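Local coordinates for protein O-methyltransferase (Bacillus halodurans, PDB 2GPY) that is a putative O-methyltransferase that probably transfers a methyl group from S-adenosylmethionine to a hydroxyl group of a substrate not yet identified, at residues E44-L49 with D206-S211; W190-P195 with T199-V204. All blocks are in the same frame, centred on the assembly; numbering follows the deposited sequence. Where two conformers were deposited one is given.

Contact 1 of 2, residues E44-L49 with D206-S211; sequences ESLLHL and DGIAIS. With MG (magnesium ion), chain G; ZN (zinc ion), chain H.
Two small patches of methyl groups, one helical turn apart, join Leu46 to Ile208 and Leu49 to Ile210, although the strand begins just after a metal-binding aspartate. Leu46 CD1 is reached by both branches of Ile208, lying 4.1 Å from Ile208 CD1 and equally far from Ile208 CG2. The two side chains slant across each other; with CG anti to its backbone N (chi1 -169°), Leu46 swings CD1 toward the strand. Further along, Leu49 CD1 stands 4.3 Å from Ile210 CD1, a looser touch. These four residues are buried, and the contact is wholly apolar. Just ahead of the strand, Asp206 splits its carboxylate between two metals: OD2 binds the magnesium ion at 2.1 Å, OD1 a zinc ion at 2.1 Å. Four waters and Asn160 complete the magnesium shell. Gly207, at phi 93°, makes the turn from this site into the strand. Leu49 also packs on Leu49 of the second subunit, and His48 NE2 is hydrogen-bonded to Ile210 O of that subunit. Helix 40-53 thus lies against one face of the Rossmann-like methyltransferase sheet, where Leu46 and Ile210 also meet Leu157 of strand 154-159, Leu49 and Ile210 touch Phe202 of strand 197-202, and Leu47 leans on helix 67-75.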
ATOM      1  N   GLU B  44     -11.841   5.621  -2.301  1.00 39.07           N
ATOM      2  CA  GLU B  44     -12.085   4.299  -1.722  1.00 40.93           C
ATOM      3  C   GLU B  44     -10.788   3.484  -1.689  1.00 40.73           C
ATOM      4  O   GLU B  44     -10.494   2.783  -0.710  1.00 39.25           O
ATOM      5  CB  GLU B  44     -13.176   3.555  -2.491  1.00 41.07           C
ATOM      6  CG  GLU B  44     -14.561   4.213  -2.344  1.00 45.31           C
ATOM      7  CD  GLU B  44     -15.135   4.127  -0.911  1.00 48.82           C
ATOM      8  OE1 GLU B  44     -14.774   3.199  -0.157  1.00 49.30           O
ATOM      9  OE2 GLU B  44     -15.958   4.992  -0.549  1.00 50.87           O
ATOM     10  N   SER B  45     -10.033   3.568  -2.777  1.00 40.61           N
ATOM     11  CA  SER B  45      -8.729   2.889  -2.834  1.00 40.62           C
ATOM     12  C   SER B  45      -7.756   3.431  -1.828  1.00 40.47           C
ATOM     13  O   SER B  45      -7.078   2.646  -1.139  1.00 40.51           O
ATOM     14  CB  SER B  45      -8.142   2.956  -4.245  1.00 41.77           C
ATOM     15  OG  SER B  45      -8.853   2.050  -5.049  1.00 43.02           O
ATOM     16  N   LEU B  46      -7.685   4.754  -1.709  1.00 39.91           N
ATOM     17  CA  LEU B  46      -6.803   5.365  -0.727  1.00 40.66           C
ATOM     18  C   LEU B  46      -7.145   4.925   0.685  1.00 39.94           C
ATOM     19  O   LEU B  46      -6.252   4.626   1.477  1.00 40.69           O
ATOM     20  CB  LEU B  46      -6.820   6.899  -0.798  1.00 41.47           C
ATOM     21  CG  LEU B  46      -5.711   7.561   0.029  1.00 45.12           C
ATOM     22  CD1 LEU B  46      -4.350   7.213  -0.611  1.00 51.66           C
ATOM     23  CD2 LEU B  46      -5.880   9.046   0.175  1.00 50.94           C
ATOM     24  N   LEU B  47      -8.429   4.927   1.022  1.00 37.49           N
ATOM     25  CA  LEU B  47      -8.818   4.575   2.390  1.00 36.91           C
ATOM     26  C   LEU B  47      -8.433   3.120   2.677  1.00 37.30           C
ATOM     27  O   LEU B  47      -7.978   2.760   3.781  1.00 38.10           O
ATOM     28  CB  LEU B  47     -10.332   4.748   2.536  1.00 36.15           C
ATOM     29  CG  LEU B  47     -10.776   6.216   2.465  1.00 34.41           C
ATOM     30  CD1 LEU B  47     -12.289   6.193   2.496  1.00 37.27           C
ATOM     31  CD2 LEU B  47     -10.199   7.039   3.653  1.00 38.11           C
ATOM     32  N   HIS B  48      -8.610   2.263   1.686  1.00 37.14           N
ATOM     33  CA  HIS B  48      -8.238   0.846   1.878  1.00 38.15           C
ATOM     34  C   HIS B  48      -6.722   0.674   2.092  1.00 39.05           C
ATOM     35  O   HIS B  48      -6.268  -0.129   2.945  1.00 39.08           O
ATOM     36  CB  HIS B  48      -8.717   0.009   0.705  1.00 38.46           C
ATOM     37  CG  HIS B  48      -8.869  -1.449   1.039  1.00 37.50           C
ATOM     38  ND1 HIS B  48      -9.861  -1.906   1.868  1.00 38.79           N
ATOM     39  CD2 HIS B  48      -8.139  -2.533   0.689  1.00 37.41           C
ATOM     40  CE1 HIS B  48      -9.750  -3.218   2.010  1.00 38.35           C
ATOM     41  NE2 HIS B  48      -8.719  -3.624   1.295  1.00 36.33           N
ATOM     42  N   LEU B  49      -5.931   1.397   1.311  1.00 38.43           N
ATOM     43  CA  LEU B  49      -4.471   1.353   1.462  1.00 39.99           C
ATOM     44  C   LEU B  49      -4.060   1.903   2.835  1.00 39.69           C
ATOM     45  O   LEU B  49      -3.161   1.367   3.495  1.00 39.15           O
ATOM     46  CB  LEU B  49      -3.799   2.144   0.351  1.00 40.79           C
ATOM     47  CG  LEU B  49      -3.965   1.605  -1.088  1.00 41.63           C
ATOM     48  CD1 LEU B  49      -3.472   2.679  -2.051  1.00 45.68           C
ATOM     49  CD2 LEU B  49      -3.262   0.293  -1.317  1.00 45.46           C
ATOM     50  N   ASP B 206      -7.333   9.431  -9.995  1.00 40.09           N
ATOM     51  CA  ASP B 206      -6.557  10.323 -10.866  1.00 39.35           C
ATOM     52  C   ASP B 206      -5.041  10.078 -10.790  1.00 39.61           C
ATOM     53  O   ASP B 206      -4.237  10.898 -11.239  1.00 39.68           O
ATOM     54  CB  ASP B 206      -6.914  11.786 -10.530  1.00 38.88           C
ATOM     55  CG  ASP B 206      -8.314  12.155 -10.991  1.00 38.02           C
ATOM     56  OD1 ASP B 206      -8.782  11.529 -11.964  1.00 38.68           O
ATOM     57  OD2 ASP B 206      -8.956  13.070 -10.419  1.00 36.14           O
ATOM     58  N   GLY B 207      -4.653   8.936 -10.226  1.00 39.88           N
ATOM     59  CA  GLY B 207      -3.248   8.644  -9.971  1.00 40.47           C
ATOM     60  C   GLY B 207      -2.891   9.075  -8.558  1.00 41.90           C
ATOM     61  O   GLY B 207      -3.168  10.229  -8.142  1.00 41.07           O
ATOM     62  N   ILE B 208      -2.333   8.130  -7.809  1.00 41.95           N
ATOM     63  CA  ILE B 208      -1.867   8.385  -6.461  1.00 42.43           C
ATOM     64  C   ILE B 208      -0.423   7.932  -6.387  1.00 43.41           C
ATOM     65  O   ILE B 208      -0.131   6.764  -6.664  1.00 43.38           O
ATOM     66  CB  ILE B 208      -2.670   7.616  -5.425  1.00 43.19           C
ATOM     67  CG1 ILE B 208      -4.181   7.941  -5.535  1.00 43.05           C
ATOM     68  CG2 ILE B 208      -2.134   7.958  -3.999  1.00 43.71           C
ATOM     69  CD1 ILE B 208      -5.036   7.047  -4.636  1.00 45.64           C
ATOM     70  N   ALA B 209       0.483   8.848  -6.051  1.00 42.88           N
ATOM     71  CA  ALA B 209       1.868   8.434  -5.815  1.00 42.91           C
ATOM     72  C   ALA B 209       1.993   8.077  -4.351  1.00 42.80           C
ATOM     73  O   ALA B 209       1.456   8.788  -3.478  1.00 42.93           O
ATOM     74  CB  ALA B 209       2.812   9.541  -6.157  1.00 43.90           C
ATOM     75  N   ILE B 210       2.645   6.958  -4.079  1.00 41.54           N
ATOM     76  CA  ILE B 210       2.895   6.525  -2.699  1.00 41.19           C
ATOM     77  C   ILE B 210       4.394   6.499  -2.517  1.00 39.93           C
ATOM     78  O   ILE B 210       5.095   5.668  -3.102  1.00 39.29           O
ATOM     79  CB  ILE B 210       2.312   5.146  -2.433  1.00 42.04           C
ATOM     80  CG1 ILE B 210       0.800   5.182  -2.707  1.00 43.57           C
ATOM     81  CG2 ILE B 210       2.545   4.734  -0.990  1.00 42.46           C
ATOM     82  CD1 ILE B 210       0.392   3.994  -3.452  1.00 51.29           C
ATOM     83  N   SER B 211       4.886   7.460  -1.749  1.00 38.81           N
ATOM     84  CA  SER B 211       6.315   7.562  -1.484  1.00 38.35           C
ATOM     85  C   SER B 211       6.577   7.019  -0.098  1.00 37.98           C
ATOM     86  O   SER B 211       6.036   7.526   0.883  1.00 38.37           O
ATOM     87  CB  SER B 211       6.761   9.038  -1.561  1.00 38.74           C
ATOM     88  OG  SER B 211       6.380   9.606  -2.802  1.00 39.98           O
TER
HETATM   89 MG    MG G 301      -8.764  14.337  -8.754  1.00 35.75          MG
HETATM   90 ZN    ZN H 302     -10.750  12.040 -12.509  0.75 41.04          ZN
HETATM   91  O   HOH W   1      -8.832  12.611  -7.430  1.00 33.22           O
HETATM   92  O   HOH W   2      -9.120  15.652  -7.154  1.00 42.17           O
HETATM   93  O   HOH W   3      -8.948  16.083  -9.820  1.00 44.15           O
HETATM   94  O   HOH W   4     -10.801  14.210  -8.947  1.00 46.90           O

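Contact 2 of 2, residues W190-P195 with T199-V204; sequences WLLEHP and TRIFPV. With ZN (zinc ion), chain J.
Leu191, its CB over the centre of the Trp190 ring, reaches Thr199 with its branch point: CG lies 3.9 Å from Thr199 CG2, the two side chains crossing at about a right angle. Placing CG anti to the backbone N (chi1 178°) sends the branch toward Thr199, and the same side chain also packs on Ala209 and Ser211 of strand 208-213 and on Phe143 of helix 139-146. Water 5 lies within hydrogen-bonding distance of Leu191 O, His194 O and Thr199 OG1, 2.6 Å from the first and the last. That hydroxyl is also hydrogen-bonded to Ser211, which ties it to the adjacent strand. Leu192 follows with both methyls engaged: CD2 meets Thr199 CG2 at 3.8 Å, and CD1 and CD2 each come within 4.1 Å of Ile201 CD1, again at roughly a right angle. Here a short connection leads from helix 189-193 into strand 197-202, the edge strand, within this chain, of the seven-stranded methyltransferase sheet. A second bridge, water 6, accepts from Thr199 N and lies 3.0 Å from Leu192 O. Tyr11 of the second subunit packs on both Leu192 and Ile201. Farther along, His194 turns its ring away from the strand, and its NE2 binds a zinc ion at 2.1 Å together with water 7 and Asp144.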
ATOM      1  N   TRP B 190      10.739  14.599 -10.699  1.00 46.51           N
ATOM      2  CA  TRP B 190      11.468  15.034  -9.493  1.00 46.63           C
ATOM      3  C   TRP B 190      11.032  14.172  -8.332  1.00 46.27           C
ATOM      4  O   TRP B 190      11.832  13.821  -7.472  1.00 45.75           O
ATOM      5  CB  TRP B 190      11.256  16.532  -9.178  1.00 47.68           C
ATOM      6  CG  TRP B 190       9.904  16.857  -8.628  1.00 49.32           C
ATOM      7  CD1 TRP B 190       8.839  17.363  -9.315  1.00 51.06           C
ATOM      8  CD2 TRP B 190       9.454  16.676  -7.265  1.00 50.57           C
ATOM      9  NE1 TRP B 190       7.749  17.505  -8.466  1.00 52.69           N
ATOM     10  CE2 TRP B 190       8.104  17.093  -7.208  1.00 51.13           C
ATOM     11  CE3 TRP B 190      10.063  16.208  -6.092  1.00 49.42           C
ATOM     12  CZ2 TRP B 190       7.354  17.047  -6.025  1.00 50.55           C
ATOM     13  CZ3 TRP B 190       9.308  16.165  -4.915  1.00 50.71           C
ATOM     14  CH2 TRP B 190       7.971  16.582  -4.897  1.00 49.30           C
ATOM     15  N   LEU B 191       9.756  13.808  -8.326  1.00 45.74           N
ATOM     16  CA  LEU B 191       9.225  13.000  -7.255  1.00 45.98           C
ATOM     17  C   LEU B 191       9.828  11.603  -7.335  1.00 46.37           C
ATOM     18  O   LEU B 191      10.271  11.047  -6.329  1.00 45.99           O
ATOM     19  CB  LEU B 191       7.698  12.920  -7.361  1.00 45.94           C
ATOM     20  CG  LEU B 191       7.074  12.047  -6.281  1.00 45.39           C
ATOM     21  CD1 LEU B 191       7.441  12.559  -4.871  1.00 44.64           C
ATOM     22  CD2 LEU B 191       5.557  12.011  -6.484  1.00 47.12           C
ATOM     23  N   LEU B 192       9.861  11.050  -8.547  1.00 46.72           N
ATOM     24  CA  LEU B 192      10.271   9.660  -8.729  1.00 47.31           C
ATOM     25  C   LEU B 192      11.752   9.393  -8.422  1.00 47.65           C
ATOM     26  O   LEU B 192      12.115   8.245  -8.115  1.00 48.64           O
ATOM     27  CB  LEU B 192       9.882   9.177 -10.127  1.00 48.10           C
ATOM     28  CG  LEU B 192       8.359   9.175 -10.328  1.00 48.30           C
ATOM     29  CD1 LEU B 192       7.958   9.045 -11.797  1.00 50.09           C
ATOM     30  CD2 LEU B 192       7.682   8.119  -9.471  1.00 49.87           C
ATOM     31  N   GLU B 193      12.595  10.429  -8.490  1.00 46.54           N
ATOM     32  CA  GLU B 193      14.043  10.270  -8.260  1.00 45.85           C
ATOM     33  C   GLU B 193      14.590  10.980  -7.007  1.00 44.33           C
ATOM     34  O   GLU B 193      15.809  11.033  -6.778  1.00 43.21           O
ATOM     35  CB  GLU B 193      14.852  10.631  -9.516  1.00 46.40           C
ATOM     36  CG  GLU B 193      14.692  12.043 -10.050  1.00 47.79           C
ATOM     37  CD  GLU B 193      15.566  12.285 -11.287  1.00 48.41           C
ATOM     38  OE1 GLU B 193      15.863  11.312 -12.031  1.00 51.97           O
ATOM     39  OE2 GLU B 193      15.972  13.449 -11.519  1.00 51.72           O
ATOM     40  N   HIS B 194      13.672  11.501  -6.195  1.00 42.50           N
ATOM     41  CA  HIS B 194      13.988  12.075  -4.893  1.00 40.93           C
ATOM     42  C   HIS B 194      14.552  10.985  -3.981  1.00 40.28           C
ATOM     43  O   HIS B 194      13.874   9.970  -3.730  1.00 39.22           O
ATOM     44  CB  HIS B 194      12.699  12.588  -4.247  1.00 40.45           C
ATOM     45  CG  HIS B 194      12.876  13.868  -3.509  1.00 39.54           C
ATOM     46  ND1 HIS B 194      13.433  13.929  -2.247  1.00 38.97           N
ATOM     47  CD2 HIS B 194      12.605  15.145  -3.867  1.00 38.02           C
ATOM     48  CE1 HIS B 194      13.481  15.189  -1.855  1.00 37.58           C
ATOM     49  NE2 HIS B 194      12.993  15.947  -2.821  1.00 37.16           N
ATOM     50  N   PRO B 195      15.776  11.177  -3.481  1.00 39.63           N
ATOM     51  CA  PRO B 195      16.487  10.053  -2.862  1.00 40.45           C
ATOM     52  C   PRO B 195      15.940   9.412  -1.568  1.00 40.14           C
ATOM     53  O   PRO B 195      16.115   8.201  -1.386  1.00 42.29           O
ATOM     54  CB  PRO B 195      17.899  10.608  -2.637  1.00 40.05           C
ATOM     55  CG  PRO B 195      17.737  12.066  -2.618  1.00 39.65           C
ATOM     56  CD  PRO B 195      16.631  12.372  -3.568  1.00 40.24           C
ATOM     57  N   THR B 199       9.292   5.632  -4.302  1.00 38.42           N
ATOM     58  CA  THR B 199       7.999   6.133  -4.812  1.00 39.68           C
ATOM     59  C   THR B 199       7.485   5.304  -5.987  1.00 39.91           C
ATOM     60  O   THR B 199       8.234   5.011  -6.925  1.00 40.36           O
ATOM     61  CB  THR B 199       8.101   7.624  -5.226  1.00 39.45           C
ATOM     62  OG1 THR B 199       8.454   8.419  -4.086  1.00 39.84           O
ATOM     63  CG2 THR B 199       6.756   8.141  -5.807  1.00 40.14           C
ATOM     64  N   ARG B 200       6.218   4.911  -5.920  0.50 40.26           N
ATOM     65  CA  ARG B 200       5.536   4.300  -7.061  0.50 40.36           C
ATOM     66  C   ARG B 200       4.226   5.025  -7.295  0.50 40.94           C
ATOM     67  O   ARG B 200       3.653   5.610  -6.361  0.50 40.48           O
ATOM     68  CB  ARG B 200       5.275   2.809  -6.835  0.50 40.21           C
ATOM     69  CG  ARG B 200       6.536   2.030  -6.483  0.50 40.63           C
ATOM     70  CD  ARG B 200       6.577   0.680  -7.146  0.50 40.84           C
ATOM     71  NE  ARG B 200       7.115   0.775  -8.497  0.50 42.55           N
ATOM     72  CZ  ARG B 200       6.424   0.541  -9.603  0.50 41.30           C
ATOM     73  NH1 ARG B 200       5.149   0.181  -9.535  0.50 41.69           N
ATOM     74  NH2 ARG B 200       7.018   0.662 -10.782  0.50 38.80           N
ATOM     75  N   ILE B 201       3.762   5.001  -8.545  1.00 41.33           N
ATOM     76  CA  ILE B 201       2.478   5.630  -8.899  1.00 42.11           C
ATOM     77  C   ILE B 201       1.461   4.547  -9.154  1.00 42.97           C
ATOM     78  O   ILE B 201       1.713   3.669  -9.980  1.00 42.41           O
ATOM     79  CB  ILE B 201       2.581   6.510 -10.173  1.00 43.51           C
ATOM     80  CG1 ILE B 201       3.550   7.700  -9.923  1.00 41.87           C
ATOM     81  CG2 ILE B 201       1.153   7.022 -10.552  1.00 43.00           C
ATOM     82  CD1 ILE B 201       3.940   8.424 -11.150  1.00 48.00           C
ATOM     83  N   PHE B 202       0.333   4.597  -8.438  1.00 43.68           N
ATOM     84  CA  PHE B 202      -0.733   3.594  -8.590  1.00 44.42           C
ATOM     85  C   PHE B 202      -1.840   4.138  -9.488  1.00 43.79           C
ATOM     86  O   PHE B 202      -2.307   5.246  -9.263  1.00 43.49           O
ATOM     87  CB  PHE B 202      -1.328   3.210  -7.227  1.00 46.01           C
ATOM     88  CG  PHE B 202      -0.497   2.214  -6.439  1.00 49.05           C
ATOM     89  CD1 PHE B 202       0.678   1.670  -6.967  1.00 51.57           C
ATOM     90  CD2 PHE B 202      -0.919   1.787  -5.185  1.00 52.64           C
ATOM     91  CE1 PHE B 202       1.443   0.753  -6.239  1.00 51.53           C
ATOM     92  CE2 PHE B 202      -0.166   0.866  -4.448  1.00 53.52           C
ATOM     93  CZ  PHE B 202       1.019   0.345  -4.984  1.00 51.64           C
ATOM     94  N   PRO B 203      -2.264   3.356 -10.500  1.00 43.58           N
ATOM     95  CA  PRO B 203      -3.266   3.810 -11.461  1.00 43.52           C
ATOM     96  C   PRO B 203      -4.699   3.636 -10.934  1.00 43.56           C
ATOM     97  O   PRO B 203      -5.478   2.830 -11.477  1.00 43.67           O
ATOM     98  CB  PRO B 203      -3.016   2.900 -12.674  1.00 42.88           C
ATOM     99  CG  PRO B 203      -2.530   1.618 -12.077  1.00 43.96           C
ATOM    100  CD  PRO B 203      -1.810   1.982 -10.792  1.00 43.39           C
ATOM    101  N   VAL B 204      -5.022   4.377  -9.881  1.00 43.02           N
ATOM    102  CA  VAL B 204      -6.354   4.384  -9.305  1.00 43.47           C
ATOM    103  C   VAL B 204      -6.805   5.839  -9.150  1.00 43.07           C
ATOM    104  O   VAL B 204      -5.997   6.711  -8.814  1.00 42.65           O
ATOM    105  CB  VAL B 204      -6.380   3.645  -7.956  1.00 44.09           C
ATOM    106  CG1 VAL B 204      -5.384   4.258  -6.951  1.00 44.35           C
ATOM    107  CG2 VAL B 204      -7.764   3.605  -7.412  1.00 45.43           C
TER
HETATM  108 ZN    ZN J 305      13.099  17.947  -2.361  0.75 38.81          ZN
HETATM  109  O   HOH W   5      10.900   9.264  -4.565  1.00 36.76           O
HETATM  110  O   HOH W   6      11.648   6.239  -5.868  1.00 42.96           O
HETATM  111  O   HOH W   7      12.754  18.593  -4.312  1.00 29.33           O

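In the fold
Contacts 1 and 2 sit on adjacent antiparallel strands, 208-213 and 197-202, with contact 2 nested in the chain loop that contact 1 closes; their centres are about 12 Å apart. Contact 1 lies deeper, its four touching residues all buried and apolar, whereas contact 2 is only partly buried and lets two waters bridge helix and strand. The strands themselves are stitched together by a probable hydrogen bond from Ile210 N to Arg200 O at 2.8 Å. Both contacts contain metal ligands away from their apolar touch, Asp206 and His48 (through ND1, to a zinc ion) in contact 1 and His194 in contact 2, and both reach the second subunit.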